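Side-chain contacts in microbial serine proteinases; subtilisin (Bacillus subtilis, PDB 2GKO), which probably hydrolyses peptide bonds as a cold-adapted, calcium-binding serine protease of the subtilisin family: residues Ala1-Thr6 with Ala232-Trp237; His41-Asn46 with Ser87-Val92; Gly72-Gly77 with Gly241-Ser246. All coordinates share one frame; numbering follows the deposited sequence.

Interaction 1. Residues Ala1-Thr6 with Ala232-Trp237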
ATOM      1  N   ALA A   1      24.760   5.588  -1.894  1.00 33.92           N
ATOM      2  CA  ALA A   1      23.958   4.424  -2.375  1.00 33.36           C
ATOM      3  C   ALA A   1      23.165   3.801  -1.225  1.00 32.42           C
ATOM      4  O   ALA A   1      23.304   4.216  -0.070  1.00 32.84           O
ATOM      5  CB  ALA A   1      24.872   3.377  -3.016  1.00 33.58           C
ATOM      6  N   ALA A   2      22.343   2.805  -1.554  1.00 31.05           N
ATOM      7  CA  ALA A   2      21.584   2.061  -0.540  1.00 30.01           C
ATOM      8  C   ALA A   2      22.505   1.067   0.140  1.00 29.20           C
ATOM      9  O   ALA A   2      23.497   0.640  -0.444  1.00 29.41           O
ATOM     10  CB  ALA A   2      20.400   1.332  -1.176  1.00 29.54           C
ATOM     11  N   SER A   3      22.188   0.717   1.378  1.00 27.95           N
ATOM     12  CA  SER A   3      22.895  -0.356   2.083  1.00 27.01           C
ATOM     13  C   SER A   3      22.163  -1.695   1.928  1.00 25.99           C
ATOM     14  O   SER A   3      22.649  -2.730   2.393  1.00 26.24           O
ATOM     15  CB  SER A   3      23.069  -0.005   3.568  1.00 26.99           C
ATOM     16  OG  SER A   3      21.823   0.221   4.210  1.00 26.69           O
ATOM     17  N   GLN A   4      20.981  -1.661   1.307  1.00 24.59           N
ATOM     18  CA  GLN A   4      20.227  -2.860   0.950  1.00 22.99           C
ATOM     19  C   GLN A   4      19.646  -2.714  -0.446  1.00 22.31           C
ATOM     20  O   GLN A   4      19.188  -1.641  -0.830  1.00 22.46           O
ATOM     21  CB  GLN A   4      19.096  -3.133   1.955  1.00 22.88           C
ATOM     22  CG  GLN A   4      19.517  -2.995   3.409  1.00 22.47           C
ATOM     23  CD  GLN A   4      18.426  -3.392   4.396  1.00 20.10           C
ATOM     24  OE1 GLN A   4      18.394  -2.889   5.534  1.00 21.91           O
ATOM     25  NE2 GLN A   4      17.570  -4.315   3.990  1.00 18.94           N
ATOM     26  N   SER A   5      19.701  -3.783  -1.222  1.00 20.63           N
ATOM     27  CA  SER A   5      19.076  -3.823  -2.539  1.00 19.54           C
ATOM     28  C   SER A   5      17.644  -4.320  -2.410  1.00 17.81           C
ATOM     29  O   SER A   5      16.725  -3.719  -2.949  1.00 16.71           O
ATOM     30  CB  SER A   5      19.859  -4.744  -3.482  1.00 19.65           C
ATOM     31  OG  SER A   5      21.192  -4.262  -3.645  1.00 22.61           O
ATOM     32  N   THR A   6      17.471  -5.432  -1.697  1.00 16.52           N
ATOM     33  CA  THR A   6      16.179  -6.074  -1.504  1.00 16.10           C
ATOM     34  C   THR A   6      15.994  -6.323  -0.020  1.00 15.30           C
ATOM     35  O   THR A   6      16.467  -7.305   0.547  1.00 14.41           O
ATOM     36  CB  THR A   6      16.082  -7.361  -2.303  1.00 16.60           C
ATOM     37  OG1 THR A   6      17.222  -8.188  -2.006  1.00 17.39           O
ATOM     38  CG2 THR A   6      16.190  -7.038  -3.795  1.00 17.21           C
ATOM     39  N   ALA A 232      10.024  -2.961  10.619  1.00  9.66           N
ATOM     40  CA  ALA A 232      11.441  -2.787  10.319  1.00  9.68           C
ATOM     41  C   ALA A 232      11.726  -2.796   8.832  1.00 10.67           C
ATOM     42  O   ALA A 232      12.598  -3.546   8.359  1.00 10.41           O
ATOM     43  CB  ALA A 232      12.248  -3.838  11.037  1.00  9.75           C
ATOM     44  N   VAL A 233      10.989  -1.956   8.099  1.00  9.80           N
ATOM     45  CA  VAL A 233      11.059  -1.873   6.631  1.00  9.03           C
ATOM     46  C   VAL A 233      11.987  -0.729   6.210  1.00  9.55           C
ATOM     47  O   VAL A 233      11.770   0.438   6.540  1.00  8.64           O
ATOM     48  CB  VAL A 233       9.662  -1.680   6.018  1.00  8.93           C
ATOM     49  CG1 VAL A 233       9.734  -1.419   4.518  1.00  7.85           C
ATOM     50  CG2 VAL A 233       8.796  -2.881   6.303  1.00  8.70           C
ATOM     51  N   TYR A 234      13.041  -1.094   5.484  1.00  9.13           N
ATOM     52  CA  TYR A 234      14.021  -0.151   4.962  1.00  8.99           C
ATOM     53  C   TYR A 234      13.505   0.284   3.609  1.00  8.01           C
ATOM     54  O   TYR A 234      13.107  -0.537   2.790  1.00  8.76           O
ATOM     55  CB  TYR A 234      15.380  -0.867   4.790  1.00  8.65           C
ATOM     56  CG  TYR A 234      16.508  -0.091   4.156  1.00  9.92           C
ATOM     57  CD1 TYR A 234      17.368   0.644   4.939  1.00 10.65           C
ATOM     58  CD2 TYR A 234      16.731  -0.124   2.781  1.00 11.52           C
ATOM     59  CE1 TYR A 234      18.448   1.316   4.383  1.00 12.53           C
ATOM     60  CE2 TYR A 234      17.792   0.570   2.207  1.00 12.44           C
ATOM     61  CZ  TYR A 234      18.648   1.268   3.016  1.00 11.37           C
ATOM     62  OH  TYR A 234      19.719   1.970   2.482  1.00 14.18           O
ATOM     63  N   SER A 235      13.529   1.586   3.364  1.00  7.57           N
ATOM     64  CA  SER A 235      13.105   2.140   2.093  1.00  7.65           C
ATOM     65  C   SER A 235      13.674   3.529   1.932  1.00  6.56           C
ATOM     66  O   SER A 235      14.444   4.006   2.744  1.00  7.23           O
ATOM     67  CB  SER A 235      11.560   2.177   2.006  1.00  7.24           C
ATOM     68  OG  SER A 235      11.086   2.511   0.698  1.00  8.87           O
ATOM     69  N   THR A 236      13.318   4.148   0.816  1.00  7.07           N
ATOM     70  CA  THR A 236      13.711   5.510   0.478  1.00  8.02           C
ATOM     71  C   THR A 236      13.158   6.550   1.467  1.00  8.16           C
ATOM     72  O   THR A 236      12.114   6.328   2.118  1.00  8.59           O
ATOM     73  CB  THR A 236      13.215   5.793  -0.955  1.00  8.37           C
ATOM     74  OG1 THR A 236      11.836   5.408  -1.097  1.00  8.47           O
ATOM     75  CG2 THR A 236      13.964   4.932  -1.977  1.00 10.18           C
ATOM     76  N   TRP A 237      13.848   7.678   1.601  1.00  8.17           N
ATOM     77  CA  TRP A 237      13.426   8.752   2.513  1.00  8.32           C
ATOM     78  C   TRP A 237      13.480  10.098   1.813  1.00  9.22           C
ATOM     79  O   TRP A 237      14.128  10.241   0.761  1.00  9.71           O
ATOM     80  CB  TRP A 237      14.279   8.758   3.764  1.00  7.98           C
ATOM     81  CG  TRP A 237      13.684   9.403   4.995  1.00  7.46           C
ATOM     82  CD1 TRP A 237      14.199  10.453   5.680  1.00  9.01           C
ATOM     83  CD2 TRP A 237      12.524   8.977   5.717  1.00  7.43           C
ATOM     84  NE1 TRP A 237      13.409  10.731   6.764  1.00  7.87           N
ATOM     85  CE2 TRP A 237      12.389   9.837   6.818  1.00  6.87           C
ATOM     86  CE3 TRP A 237      11.563   7.976   5.524  1.00  7.29           C
ATOM     87  CZ2 TRP A 237      11.349   9.723   7.736  1.00  7.08           C
ATOM     88  CZ3 TRP A 237      10.538   7.862   6.443  1.00  9.16           C
ATOM     89  CH2 TRP A 237      10.450   8.728   7.526  1.00  8.01           C
TER
HETATM   90  O   HOH W   1      21.329   3.415   3.994  1.00 23.56           O

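Interaction 2. Residues His41-Asn46 with Ser87-Val92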
ATOM      1  N   HIS A  41      14.612  11.505  -5.795  1.00 11.03           N
ATOM      2  CA  HIS A  41      15.324  10.411  -5.156  1.00 11.25           C
ATOM      3  C   HIS A  41      15.837   9.539  -6.291  1.00 10.47           C
ATOM      4  O   HIS A  41      15.083   9.165  -7.191  1.00  9.72           O
ATOM      5  CB  HIS A  41      14.434   9.583  -4.242  1.00 11.01           C
ATOM      6  CG  HIS A  41      15.202   8.671  -3.343  1.00 10.26           C
ATOM      7  ND1 HIS A  41      15.859   7.556  -3.814  1.00 11.08           N
ATOM      8  CD2 HIS A  41      15.492   8.756  -2.027  1.00 10.13           C
ATOM      9  CE1 HIS A  41      16.477   6.965  -2.805  1.00 11.03           C
ATOM     10  NE2 HIS A  41      16.256   7.664  -1.706  1.00 10.67           N
ATOM     11  N   PRO A  42      17.121   9.175  -6.266  1.00 11.26           N
ATOM     12  CA  PRO A  42      17.672   8.381  -7.367  1.00 11.80           C
ATOM     13  C   PRO A  42      16.980   7.058  -7.637  1.00 11.30           C
ATOM     14  O   PRO A  42      17.022   6.576  -8.751  1.00 11.82           O
ATOM     15  CB  PRO A  42      19.128   8.105  -6.937  1.00 12.59           C
ATOM     16  CG  PRO A  42      19.326   8.715  -5.652  1.00 14.10           C
ATOM     17  CD  PRO A  42      18.129   9.552  -5.275  1.00 11.81           C
ATOM     18  N   ASP A  43      16.369   6.466  -6.619  1.00 10.67           N
ATOM     19  CA  ASP A  43      15.687   5.191  -6.789  1.00 10.17           C
ATOM     20  C   ASP A  43      14.210   5.341  -7.123  1.00 10.61           C
ATOM     21  O   ASP A  43      13.535   4.342  -7.286  1.00  9.18           O
ATOM     22  CB  ASP A  43      15.795   4.350  -5.524  1.00 10.40           C
ATOM     23  CG  ASP A  43      17.217   4.110  -5.089  1.00 12.52           C
ATOM     24  OD1 ASP A  43      18.147   4.232  -5.922  1.00 12.26           O
ATOM     25  OD2 ASP A  43      17.477   3.802  -3.922  1.00 11.69           O
ATOM     26  N   LEU A  44      13.741   6.578  -7.272  1.00 10.63           N
ATOM     27  CA  LEU A  44      12.324   6.846  -7.634  1.00 10.72           C
ATOM     28  C   LEU A  44      12.133   7.697  -8.867  1.00 11.47           C
ATOM     29  O   LEU A  44      11.127   7.572  -9.537  1.00 10.73           O
ATOM     30  CB  LEU A  44      11.590   7.535  -6.476  1.00 10.71           C
ATOM     31  CG  LEU A  44      11.519   6.775  -5.160  1.00 10.72           C
ATOM     32  CD1 LEU A  44      10.911   7.644  -4.067  1.00 10.80           C
ATOM     33  CD2 LEU A  44      10.694   5.526  -5.345  1.00 12.06           C
ATOM     34  N   SER A  45      13.114   8.541  -9.178  1.00 12.33           N
ATOM     35  CA  SER A  45      12.953   9.613 -10.158  1.00 12.83           C
ATOM     36  C   SER A  45      12.489   9.124 -11.522  1.00 12.59           C
ATOM     37  O   SER A  45      11.656   9.745 -12.180  1.00 12.22           O
ATOM     38  CB  SER A  45      14.285  10.349 -10.311  1.00 13.08           C
ATOM     39  OG  SER A  45      14.155  11.384 -11.278  1.00 18.15           O
ATOM     40  N   ASN A  46      13.034   8.003 -11.951  1.00 14.16           N
ATOM     41  CA  ASN A  46      12.725   7.488 -13.264  1.00 14.35           C
ATOM     42  C   ASN A  46      11.309   6.938 -13.394  1.00 12.63           C
ATOM     43  O   ASN A  46      10.835   6.713 -14.509  1.00 12.60           O
ATOM     44  CB  ASN A  46      13.722   6.407 -13.638  1.00 15.69           C
ATOM     45  CG  ASN A  46      14.572   6.798 -14.836  1.00 21.86           C
ATOM     46  OD1 ASN A  46      15.186   7.876 -14.879  1.00 29.28           O
ATOM     47  ND2 ASN A  46      14.632   5.906 -15.802  1.00 28.13           N
ATOM     48  N   SER A  87      22.736   0.312  -7.707  1.00 19.55           N
ATOM     49  CA  SER A  87      23.174   0.254  -6.307  1.00 19.41           C
ATOM     50  C   SER A  87      22.120   0.677  -5.282  1.00 18.18           C
ATOM     51  O   SER A  87      22.382   0.670  -4.086  1.00 18.73           O
ATOM     52  CB  SER A  87      24.387   1.166  -6.122  1.00 20.25           C
ATOM     53  OG  SER A  87      25.456   0.670  -6.909  1.00 24.67           O
ATOM     54  N   GLY A  88      20.946   1.082  -5.750  1.00 16.46           N
ATOM     55  CA  GLY A  88      19.902   1.516  -4.841  1.00 15.32           C
ATOM     56  C   GLY A  88      18.962   0.418  -4.393  1.00 14.13           C
ATOM     57  O   GLY A  88      19.175  -0.775  -4.639  1.00 14.53           O
ATOM     58  N   VAL A  89      17.892   0.837  -3.713  1.00 12.47           N
ATOM     59  CA  VAL A  89      16.879  -0.071  -3.223  1.00 11.59           C
ATOM     60  C   VAL A  89      15.805  -0.365  -4.280  1.00 10.86           C
ATOM     61  O   VAL A  89      15.520   0.476  -5.130  1.00 10.34           O
ATOM     62  CB  VAL A  89      16.242   0.477  -1.894  1.00 11.37           C
ATOM     63  CG1 VAL A  89      15.203   1.567  -2.167  1.00 11.50           C
ATOM     64  CG2 VAL A  89      15.645  -0.658  -1.071  1.00 12.33           C
ATOM     65  N   TYR A  90      15.247  -1.564  -4.214  1.00 10.80           N
ATOM     66  CA  TYR A  90      14.216  -2.056  -5.098  1.00 11.60           C
ATOM     67  C   TYR A  90      12.921  -2.211  -4.311  1.00 11.16           C
ATOM     68  O   TYR A  90      12.926  -2.690  -3.171  1.00 11.09           O
ATOM     69  CB  TYR A  90      14.597  -3.421  -5.670  1.00 11.63           C
ATOM     70  CG  TYR A  90      15.643  -3.365  -6.751  1.00 13.17           C
ATOM     71  CD1 TYR A  90      16.994  -3.478  -6.433  1.00 15.31           C
ATOM     72  CD2 TYR A  90      15.286  -3.214  -8.074  1.00 13.62           C
ATOM     73  CE1 TYR A  90      17.971  -3.435  -7.448  1.00 14.87           C
ATOM     74  CE2 TYR A  90      16.248  -3.164  -9.084  1.00 14.82           C
ATOM     75  CZ  TYR A  90      17.572  -3.277  -8.762  1.00 16.93           C
ATOM     76  OH  TYR A  90      18.490  -3.233  -9.805  1.00 19.23           O
ATOM     77  N   GLY A  91      11.824  -1.796  -4.932  1.00 11.18           N
ATOM     78  CA  GLY A  91      10.496  -2.089  -4.451  1.00 10.76           C
ATOM     79  C   GLY A  91       9.863  -3.197  -5.257  1.00 10.92           C
ATOM     80  O   GLY A  91      10.473  -3.820  -6.140  1.00 11.32           O
ATOM     81  N   VAL A  92       8.607  -3.445  -4.963  1.00 10.49           N
ATOM     82  CA  VAL A  92       7.937  -4.632  -5.454  1.00 10.34           C
ATOM     83  C   VAL A  92       7.704  -4.574  -6.976  1.00 11.11           C
ATOM     84  O   VAL A  92       7.858  -5.587  -7.679  1.00 12.19           O
ATOM     85  CB  VAL A  92       6.583  -4.887  -4.704  1.00 10.92           C
ATOM     86  CG1 VAL A  92       5.857  -6.059  -5.300  1.00 10.92           C
ATOM     87  CG2 VAL A  92       6.811  -5.123  -3.218  1.00 10.93           C
TER

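Interaction 3. Residues Gly72-Gly77 with Gly241-Ser246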
ATOM      1  N   GLY A  72       5.693   9.468   2.621  1.00  7.88           N
ATOM      2  CA  GLY A  72       5.289   9.245   1.260  1.00  7.78           C
ATOM      3  C   GLY A  72       6.438   8.684   0.433  1.00  7.64           C
ATOM      4  O   GLY A  72       6.234   7.811  -0.393  1.00  7.08           O
ATOM      5  N   THR A  73       7.645   9.200   0.651  1.00  8.56           N
ATOM      6  CA  THR A  73       8.805   8.709  -0.069  1.00  7.95           C
ATOM      7  C   THR A  73       9.082   7.249   0.295  1.00  8.34           C
ATOM      8  O   THR A  73       9.393   6.443  -0.589  1.00  8.39           O
ATOM      9  CB  THR A  73      10.020   9.626   0.189  1.00  8.13           C
ATOM     10  OG1 THR A  73       9.739  10.965  -0.260  1.00  7.00           O
ATOM     11  CG2 THR A  73      11.220   9.177  -0.651  1.00  9.46           C
ATOM     12  N   HIS A  74       8.956   6.926   1.575  1.00  8.02           N
ATOM     13  CA  HIS A  74       9.196   5.576   2.112  1.00  7.64           C
ATOM     14  C   HIS A  74       8.215   4.569   1.486  1.00  8.52           C
ATOM     15  O   HIS A  74       8.582   3.522   0.944  1.00  8.12           O
ATOM     16  CB  HIS A  74       9.116   5.626   3.660  1.00  8.36           C
ATOM     17  CG  HIS A  74       9.724   4.440   4.328  1.00  6.86           C
ATOM     18  ND1 HIS A  74       9.141   3.200   4.294  1.00  8.42           N
ATOM     19  CD2 HIS A  74      10.869   4.302   5.043  1.00 10.17           C
ATOM     20  CE1 HIS A  74       9.930   2.334   4.913  1.00  9.04           C
ATOM     21  NE2 HIS A  74      10.992   2.973   5.361  1.00  7.79           N
ATOM     22  N   VAL A  75       6.947   4.940   1.518  1.00  7.77           N
ATOM     23  CA  VAL A  75       5.884   4.159   0.947  1.00  7.97           C
ATOM     24  C   VAL A  75       6.069   3.947  -0.546  1.00  7.39           C
ATOM     25  O   VAL A  75       5.923   2.833  -1.036  1.00  8.18           O
ATOM     26  CB  VAL A  75       4.537   4.875   1.290  1.00  7.99           C
ATOM     27  CG1 VAL A  75       3.369   4.315   0.529  1.00  9.50           C
ATOM     28  CG2 VAL A  75       4.303   4.787   2.802  1.00  9.73           C
ATOM     29  N   ALA A  76       6.369   5.024  -1.276  1.00  7.66           N
ATOM     30  CA  ALA A  76       6.624   4.916  -2.708  1.00  7.91           C
ATOM     31  C   ALA A  76       7.773   3.944  -3.013  1.00  7.69           C
ATOM     32  O   ALA A  76       7.668   3.140  -3.946  1.00  8.47           O
ATOM     33  CB  ALA A  76       6.927   6.254  -3.287  1.00  7.92           C
ATOM     34  N   GLY A  77       8.803   3.971  -2.181  1.00  8.71           N
ATOM     35  CA  GLY A  77       9.965   3.114  -2.375  1.00  8.63           C
ATOM     36  C   GLY A  77       9.626   1.641  -2.210  1.00  9.00           C
ATOM     37  O   GLY A  77      10.115   0.799  -2.971  1.00  9.90           O
ATOM     38  N   GLY A 241      18.052   9.912   0.930  1.00 11.54           N
ATOM     39  CA  GLY A 241      18.643   8.757   1.554  1.00 11.01           C
ATOM     40  C   GLY A 241      17.591   7.711   1.848  1.00 10.21           C
ATOM     41  O   GLY A 241      16.699   7.472   1.040  1.00  9.62           O
ATOM     42  N   TYR A 242      17.735   7.066   3.004  1.00 10.25           N
ATOM     43  CA  TYR A 242      16.935   5.895   3.358  1.00  9.64           C
ATOM     44  C   TYR A 242      16.551   5.944   4.838  1.00  8.37           C
ATOM     45  O   TYR A 242      17.048   6.767   5.614  1.00 10.53           O
ATOM     46  CB  TYR A 242      17.697   4.598   3.017  1.00  9.36           C
ATOM     47  CG  TYR A 242      18.141   4.564   1.572  1.00  9.72           C
ATOM     48  CD1 TYR A 242      19.353   5.161   1.185  1.00 11.51           C
ATOM     49  CD2 TYR A 242      17.350   3.993   0.604  1.00 10.71           C
ATOM     50  CE1 TYR A 242      19.738   5.198  -0.134  1.00 10.55           C
ATOM     51  CE2 TYR A 242      17.737   4.014  -0.727  1.00 10.25           C
ATOM     52  CZ  TYR A 242      18.943   4.619  -1.075  1.00  9.99           C
ATOM     53  OH  TYR A 242      19.329   4.649  -2.373  1.00 11.47           O
ATOM     54  N   ALA A 243      15.631   5.083   5.214  1.00  8.31           N
ATOM     55  CA  ALA A 243      15.121   5.019   6.576  1.00  8.67           C
ATOM     56  C   ALA A 243      14.475   3.682   6.802  1.00  7.85           C
ATOM     57  O   ALA A 243      13.974   3.040   5.886  1.00  7.36           O
ATOM     58  CB  ALA A 243      14.067   6.120   6.810  1.00  8.33           C
ATOM     59  N   THR A 244      14.492   3.246   8.049  1.00  9.09           N
ATOM     60  CA  THR A 244      13.829   2.038   8.471  1.00  9.03           C
ATOM     61  C   THR A 244      12.765   2.301   9.526  1.00  8.90           C
ATOM     62  O   THR A 244      13.082   2.782  10.600  1.00  8.32           O
ATOM     63  CB  THR A 244      14.847   1.078   9.064  1.00  9.88           C
ATOM     64  OG1 THR A 244      15.886   0.813   8.092  1.00 11.02           O
ATOM     65  CG2 THR A 244      14.201  -0.276   9.362  1.00 11.48           C
ATOM     66  N   ILE A 245      11.513   2.005   9.202  1.00  9.01           N
ATOM     67  CA  ILE A 245      10.379   2.247  10.092  1.00  8.26           C
ATOM     68  C   ILE A 245       9.377   1.095  10.044  1.00  7.96           C
ATOM     69  O   ILE A 245       9.448   0.239   9.172  1.00  8.24           O
ATOM     70  CB  ILE A 245       9.674   3.598   9.742  1.00  7.32           C
ATOM     71  CG1 ILE A 245       9.321   3.697   8.251  1.00  8.34           C
ATOM     72  CG2 ILE A 245      10.516   4.763  10.213  1.00  7.06           C
ATOM     73  CD1 ILE A 245       8.426   4.889   7.911  1.00  9.21           C
ATOM     74  N   SER A 246       8.417   1.110  10.967  1.00  8.17           N
ATOM     75  CA  SER A 246       7.399   0.070  11.082  1.00  8.39           C
ATOM     76  C   SER A 246       6.008   0.676  11.078  1.00  8.78           C
ATOM     77  O   SER A 246       5.779   1.677  11.736  1.00 10.10           O
ATOM     78  CB  SER A 246       7.531  -0.680  12.399  1.00  9.16           C
ATOM     79  OG  SER A 246       8.804  -1.250  12.531  1.00 10.82           O
TER

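Interaction 1. Residues Ala1-Thr6 with Ala232-Trp237
Ala2 and the two residues after it close around the ring of Tyr234, joining the irregular N-terminal segment, just ahead of helix 8-14, to strand 233-236 of a two-stranded antiparallel hairpin on the surface of the subtilase fold. The small Ala2 fits at the phenol end, where its CB lies near the ring plane, 3.8 Å from Tyr234 OH. At Ser3 the contact turns polar: its backbone N donates a nearly straight hydrogen bond to Tyr234 OH (3.0 Å, 168°). Ser3 OG stands 3.2 Å from the same phenol oxygen, and a water in the plane of the ring links the two, 2.6 Å from Tyr234 OH. Gln4 then lays its extended chain over one ring face, CG above the centre, with the amide nearly parallel to the ring (planes 15° apart) and OE1 3.6 Å from Tyr234 CG. A tyrosine suits the place because it offers both a flat apolar surface and a polar tip; its CG, anti to the backbone N (chi1 175°), carries the ring out to the N-terminal segment. Tyr242 of the partner strand lies on the opposite side of the ring, almost parallel to it. A phenylalanine here would probably leave the N-H of Ser3 without its acceptor and the in-plane water without its phenol partner. Gln4 N, buried here without a partner in the model, sits 4.0 Å from Tyr234 CE2.

Interaction 2. Residues His41-Asn46 with Ser87-Val92
Asp43 reaches across to the backbone of Gly88 and Val89, tying together two connecting loops of the subtilase alpha/beta fold: one runs from strand 29-34 to strand 48-53, the other from helix 71-80 to strand 97-102. Its chi1 of -56°, with CG opposite the carbonyl carbon, aims the carboxylate there. The polar part is a single hydrogen bond, from Val89 N to Asp43 OD2 (3.0 Å, 159°). The donor sits well above the carboxylate plane, 68° out of it. The same oxygen also bonds the hydroxyl of Tyr242, so this buried carboxylate has two partners on OD2, which probably helps it to keep its negative charge. Van der Waals contact fills the rest. Asp43 OD1 lies 3.4 Å from Gly88 CA, and a CB on that glycine would fall only 1.9 Å from OD1, so the carboxylate occupies the place a side chain would need. Val89 sets its CG1 methyl 3.6 Å from Asp43 OD2. Within 41-46, hydrogen bonds shape the turn that presents Asp43. His41 O accepts from both Leu44 N and Ser45 N, while the imidazole of His41 takes the backbone N-H of Asp43 in its ring plane, with Asp43 N 3.1 Å from ND1.

Interaction 3. Residues Gly72-Gly77 with Gly241-Ser246
His74 and Ile245 approach each other from opposite directions, and the aliphatic branch of the isoleucine settles on one face of the imidazole. Ile245 CG1 makes a CH-pi contact, 3.6 Å from the ring centroid and displaced toward the rim on the NE2 side, where it comes within 3.4 Å of NE2. The branch continues over the ring to CD1, which is 3.8 Å from His74 CG. Isoleucine suits the place because its longer branch, CG1 and CD1, lies across the imidazole face.

The imidazole edge is used differently. His74 NE2 donates a weak, bent hydrogen bond to Ala243 O (3.0 Å, 132°), and the carbonyl carbon of Ala243 lies in the ring plane. This carries helix 71-80 onto strand 242-245, the second strand of an antiparallel hairpin, with the short axes almost perpendicular at 88°. The helix begins with His71 of the inhibitor pocket and holds the His-Gly-Thr-His sequence familiar from subtilases. NE2 also has a weak bond to Val233 O, so a single ring edge meets both strands of the hairpin. The first torsion (chi1 -163°) swings the ring away from the backbone N of His74, and it reaches from the helix to the hairpin.

Ala243 contributes a small methyl, which lets the ring edge come close to its backbone: CB is 4.1 Å from His74 CD2. Ile245 also lines the pocket of the bound phenylmethanesulfonic acid, its side chain about 4 Å away at the nearest atoms, and it touches Met250 of helix 248-265.

Overall arrangement
The three contacts gather on the same side of the chain's centre, around the hairpin of strands 233-236 and 242-245. Interactions 1 and 3 take one strand each: interaction 1 is the surface contact, where a water joins the bonding, whereas interaction 3 is partly buried and reaches the inhibitor pocket, relying on a CH-pi contact and one weak bond. Interaction 2 is wholly buried, joins loops alone and rests on a carboxylate. Tyr242, in strand 242-245, has a neighbour in each of the other two contacts, and His41 NE2 bonds Gly241 O. The hydroxyls of Thr236 and Ser235 bond the backbone oxygens of Thr73 and His74 in helix 71-80, and Ser5 meets Tyr90 through the backbone.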